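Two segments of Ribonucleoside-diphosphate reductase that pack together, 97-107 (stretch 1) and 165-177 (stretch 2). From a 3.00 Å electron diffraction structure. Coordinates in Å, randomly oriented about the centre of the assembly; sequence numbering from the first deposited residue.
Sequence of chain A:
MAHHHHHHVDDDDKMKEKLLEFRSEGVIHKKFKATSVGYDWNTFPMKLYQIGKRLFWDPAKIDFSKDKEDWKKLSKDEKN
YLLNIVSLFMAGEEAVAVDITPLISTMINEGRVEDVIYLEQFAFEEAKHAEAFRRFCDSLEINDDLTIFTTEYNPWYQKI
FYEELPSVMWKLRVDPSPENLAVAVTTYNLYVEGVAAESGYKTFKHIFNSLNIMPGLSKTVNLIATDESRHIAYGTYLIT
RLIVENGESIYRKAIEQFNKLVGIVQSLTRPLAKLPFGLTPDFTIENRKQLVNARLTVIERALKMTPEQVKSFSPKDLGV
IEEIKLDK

Stretch 1 (97-107) AVDITPLISTM
Stretch 2 (165-177) LPSVMWKLRVDPS

A proline in one helical segment can lie flat against an aromatic ring of another, with a weak polar contact at the ring's edge; residues 97-107 and 165-177 of this ribonucleotide reductase chain provide a worked example. The two segments run in the same direction, with CA atoms 6.0 Å apart at Asp99 and Met169, 5.3 Å at Pro102 and Arg173, and 5.8 Å at Thr106 and Pro176. Together they bury 565 Å². In stretch 2, Leu165 to Met169 (-72/-55) are helical, from a helix that begins earlier and is kinked at Pro166, whose N has no bond to the turn before; Trp170 follows at -73/-1.

Stretch 1 opens in a helix that began earlier, Ala97 and Val98 (phi/psi -106/-16) belonging to it. Val98 contributes mainly its backbone, its O lying 3.5 Å from CZ2 of Trp170. Asp99 (-87/-4) then supplies the polar link. With chi1 -70° and chi2 -31°, it places OD1 near the plane of the indole, at its edge, where NE1 of Trp170 donates a weak hydrogen bond to OD1 of Asp99 (3.0 Å, 132° at the hydrogen). The other oxygen, OD2 of Asp99, lies 3.2 Å from CG of Leu165 (t, p), while the O of Asp99 meets CE of Met169 at 3.2 Å. The methionine reaches this position by folding through m at all three chi angles.

Thr101 to Met107 are helical and the helix runs on, with Ile104 N bonding to Ile100 O at 3.0 Å. The CA-to-CB bond of Ile100 points away, and Thr101 (m) only skirts the indole, CB to CH2 of Trp170 being 4.2 Å. Pro102, at -64/-34, points toward stretch 2. Its CG sits over one face of Trp170 (chi1 -69°, chi2 97°), 3.6 Å from the centroid of the six-membered ring and 21° off the normal, a CH-pi contact. Its CB also lies 3.1 Å from O of Met169, which accepts a 2.9 Å hydrogen bond from N of Leu172.

Leu103 (t, p) continues the apolar surface: its CB is 3.9 Å from CE of Met169, and its CD1 is 4.1 Å from CD1 of Leu172 (m, t). One turn beyond Pro102, Thr106 adopts m, its OG1 donating to O of Pro102 at 2.6 Å. That same OG1 packs 3.3 Å from CB of Leu172, and CG2 of Thr106 reaches CB of Pro176 at 3.7 Å. Here stretch 2 is extended at Asp175 (-141/93), before Pro176 (-86/49) brings its ring against the threonine methyl.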

# COMPACT_ATOMS: atom_id res chain seq x y z
N ALA A 97 -5.38 3.39 -7.76
CA ALA A 97 -4.48 2.49 -7.06
C ALA A 97 -3.16 2.30 -7.79
O ALA A 97 -2.17 1.89 -7.17
CB ALA A 97 -5.15 1.13 -6.84
N VAL A 98 -3.12 2.57 -9.09
CA VAL A 98 -1.89 2.46 -9.87
C VAL A 98 -1.29 3.82 -10.22
O VAL A 98 -0.12 3.88 -10.60
CB VAL A 98 -2.10 1.62 -11.14
CG1 VAL A 98 -2.49 0.20 -10.78
CG2 VAL A 98 -3.16 2.26 -12.02
N ASP A 99 -2.06 4.91 -10.11
CA ASP A 99 -1.51 6.25 -10.27
C ASP A 99 -0.95 6.81 -8.98
O ASP A 99 -0.38 7.91 -8.99
CB ASP A 99 -2.59 7.19 -10.83
CG ASP A 99 -2.93 6.89 -12.27
OD1 ASP A 99 -2.04 6.43 -13.01
OD2 ASP A 99 -4.10 7.12 -12.66
N ILE A 100 -1.09 6.09 -7.87
CA ILE A 100 -0.53 6.53 -6.60
C ILE A 100 0.98 6.34 -6.56
O ILE A 100 1.66 6.93 -5.72
CB ILE A 100 -1.20 5.78 -5.44
CG1 ILE A 100 -0.94 6.48 -4.10
CG2 ILE A 100 -0.72 4.34 -5.40
CD1 ILE A 100 -1.44 7.90 -4.05
N THR A 101 1.53 5.53 -7.47
CA THR A 101 2.95 5.20 -7.43
C THR A 101 3.86 6.42 -7.60
O THR A 101 4.82 6.55 -6.83
CB THR A 101 3.26 4.12 -8.47
OG1 THR A 101 2.45 2.96 -8.20
CG2 THR A 101 4.73 3.73 -8.42
N PRO A 102 3.63 7.32 -8.56
CA PRO A 102 4.51 8.51 -8.63
C PRO A 102 4.41 9.40 -7.41
O PRO A 102 5.41 10.00 -7.00
CB PRO A 102 4.02 9.23 -9.89
CG PRO A 102 3.31 8.21 -10.68
CD PRO A 102 2.67 7.30 -9.68
N LEU A 103 3.22 9.50 -6.80
CA LEU A 103 3.07 10.33 -5.61
C LEU A 103 3.81 9.73 -4.43
O LEU A 103 4.37 10.46 -3.60
CB LEU A 103 1.58 10.50 -5.29
CG LEU A 103 1.23 11.41 -4.11
CD1 LEU A 103 1.86 12.79 -4.29
CD2 LEU A 103 -0.28 11.53 -3.97
N ILE A 104 3.84 8.40 -4.33
CA ILE A 104 4.61 7.75 -3.27
C ILE A 104 6.11 7.93 -3.52
O ILE A 104 6.87 8.26 -2.60
CB ILE A 104 4.23 6.27 -3.16
CG1 ILE A 104 2.76 6.12 -2.77
CG2 ILE A 104 5.12 5.56 -2.15
CD1 ILE A 104 2.28 4.69 -2.71
N SER A 105 6.55 7.73 -4.76
CA SER A 105 7.96 7.90 -5.08
C SER A 105 8.40 9.35 -4.91
O SER A 105 9.55 9.61 -4.53
CB SER A 105 8.24 7.43 -6.51
OG SER A 105 9.62 7.55 -6.82
N THR A 106 7.51 10.31 -5.20
CA THR A 106 7.85 11.71 -4.98
C THR A 106 8.04 12.00 -3.50
O THR A 106 8.97 12.73 -3.12
CB THR A 106 6.76 12.61 -5.56
OG1 THR A 106 6.59 12.32 -6.96
CG2 THR A 106 7.13 14.07 -5.40
N MET A 107 7.18 11.44 -2.64
CA MET A 107 7.36 11.58 -1.21
C MET A 107 8.60 10.86 -0.71
O MET A 107 9.15 11.23 0.34
CB MET A 107 6.12 11.08 -0.47
CG MET A 107 4.90 11.95 -0.67
SD MET A 107 5.17 13.64 -0.11
CE MET A 107 3.64 14.42 -0.63
N LEU A 165 -5.59 12.04 -15.51
CA LEU A 165 -4.98 11.44 -14.31
C LEU A 165 -3.65 10.76 -14.60
O LEU A 165 -2.70 10.98 -13.83
CB LEU A 165 -5.98 10.48 -13.66
CG LEU A 165 -5.60 9.97 -12.27
CD1 LEU A 165 -5.47 11.12 -11.29
CD2 LEU A 165 -6.62 8.96 -11.76
N PRO A 166 -3.49 9.95 -15.65
CA PRO A 166 -2.15 9.40 -15.93
C PRO A 166 -1.13 10.46 -16.27
O PRO A 166 0.05 10.30 -15.92
CB PRO A 166 -2.40 8.46 -17.12
CG PRO A 166 -3.66 8.93 -17.73
CD PRO A 166 -4.49 9.41 -16.58
N SER A 167 -1.53 11.55 -16.92
CA SER A 167 -0.57 12.58 -17.30
C SER A 167 -0.07 13.34 -16.08
O SER A 167 1.13 13.58 -15.93
CB SER A 167 -1.20 13.54 -18.31
OG SER A 167 -1.60 12.86 -19.49
N VAL A 168 -0.98 13.73 -15.19
CA VAL A 168 -0.60 14.58 -14.07
C VAL A 168 0.12 13.78 -12.99
O VAL A 168 1.07 14.28 -12.36
CB VAL A 168 -1.84 15.31 -13.50
CG1 VAL A 168 -2.45 16.21 -14.56
CG2 VAL A 168 -2.87 14.30 -13.01
N MET A 169 -0.29 12.54 -12.75
CA MET A 169 0.37 11.73 -11.74
C MET A 169 1.75 11.29 -12.20
O MET A 169 2.76 11.55 -11.53
CB MET A 169 -0.49 10.51 -11.39
CG MET A 169 -1.86 10.84 -10.82
SD MET A 169 -1.81 11.95 -9.41
CE MET A 169 -0.97 10.93 -8.20
N TRP A 170 1.83 10.65 -13.37
CA TRP A 170 3.11 10.18 -13.88
C TRP A 170 4.00 11.31 -14.39
O TRP A 170 5.11 11.03 -14.84
CB TRP A 170 2.88 9.14 -14.98
CG TRP A 170 2.31 7.86 -14.45
CD1 TRP A 170 0.99 7.50 -14.44
CD2 TRP A 170 3.03 6.79 -13.84
NE1 TRP A 170 0.85 6.26 -13.86
CE2 TRP A 170 2.09 5.80 -13.49
CE3 TRP A 170 4.38 6.57 -13.56
CZ2 TRP A 170 2.46 4.61 -12.87
CZ3 TRP A 170 4.75 5.38 -12.95
CH2 TRP A 170 3.79 4.42 -12.61
N LYS A 171 3.54 12.56 -14.34
CA LYS A 171 4.45 13.69 -14.52
C LYS A 171 5.33 13.90 -13.30
O LYS A 171 6.39 14.51 -13.41
CB LYS A 171 3.66 14.96 -14.83
CG LYS A 171 4.48 16.09 -15.42
CD LYS A 171 3.60 17.30 -15.73
CE LYS A 171 4.41 18.44 -16.33
NZ LYS A 171 3.58 19.66 -16.53
N LEU A 172 4.91 13.39 -12.14
CA LEU A 172 5.75 13.45 -10.95
C LEU A 172 6.97 12.54 -11.08
O LEU A 172 8.00 12.80 -10.46
CB LEU A 172 4.94 13.06 -9.71
CG LEU A 172 3.70 13.90 -9.39
CD1 LEU A 172 2.95 13.29 -8.22
CD2 LEU A 172 4.10 15.33 -9.09
N ARG A 173 6.85 11.47 -11.87
CA ARG A 173 7.98 10.56 -12.04
C ARG A 173 9.14 11.24 -12.75
O ARG A 173 10.31 11.05 -12.37
CB ARG A 173 7.54 9.32 -12.82
CG ARG A 173 8.63 8.26 -12.98
CD ARG A 173 8.14 7.07 -13.79
NE ARG A 173 7.88 7.41 -15.19
CZ ARG A 173 7.44 6.56 -16.10
NH1 ARG A 173 7.20 5.29 -15.77
NH2 ARG A 173 7.24 6.96 -17.35
N VAL A 174 8.85 12.04 -13.77
CA VAL A 174 9.90 12.75 -14.49
C VAL A 174 10.16 14.14 -13.89
O VAL A 174 11.28 14.65 -13.99
CB VAL A 174 9.55 12.85 -15.98
CG1 VAL A 174 8.30 13.70 -16.20
CG2 VAL A 174 10.72 13.38 -16.79
N ASP A 175 9.16 14.74 -13.25
CA ASP A 175 9.29 16.07 -12.67
C ASP A 175 8.57 16.11 -11.33
O ASP A 175 7.36 16.36 -11.26
CB ASP A 175 8.74 17.15 -13.61
CG ASP A 175 9.09 18.55 -13.16
OD1 ASP A 175 9.82 18.70 -12.16
OD2 ASP A 175 8.62 19.51 -13.81
N PRO A 176 9.29 15.84 -10.22
CA PRO A 176 8.69 15.89 -8.88
C PRO A 176 8.70 17.30 -8.27
O PRO A 176 9.11 17.49 -7.12
CB PRO A 176 9.57 14.92 -8.09
CG PRO A 176 10.91 15.06 -8.72
CD PRO A 176 10.67 15.33 -10.19
N SER A 177 8.25 18.28 -9.04
CA SER A 177 8.22 19.66 -8.58
C SER A 177 6.98 19.90 -7.72
O SER A 177 6.00 19.17 -7.81
CB SER A 177 8.24 20.61 -9.76
OG SER A 177 7.08 20.47 -10.56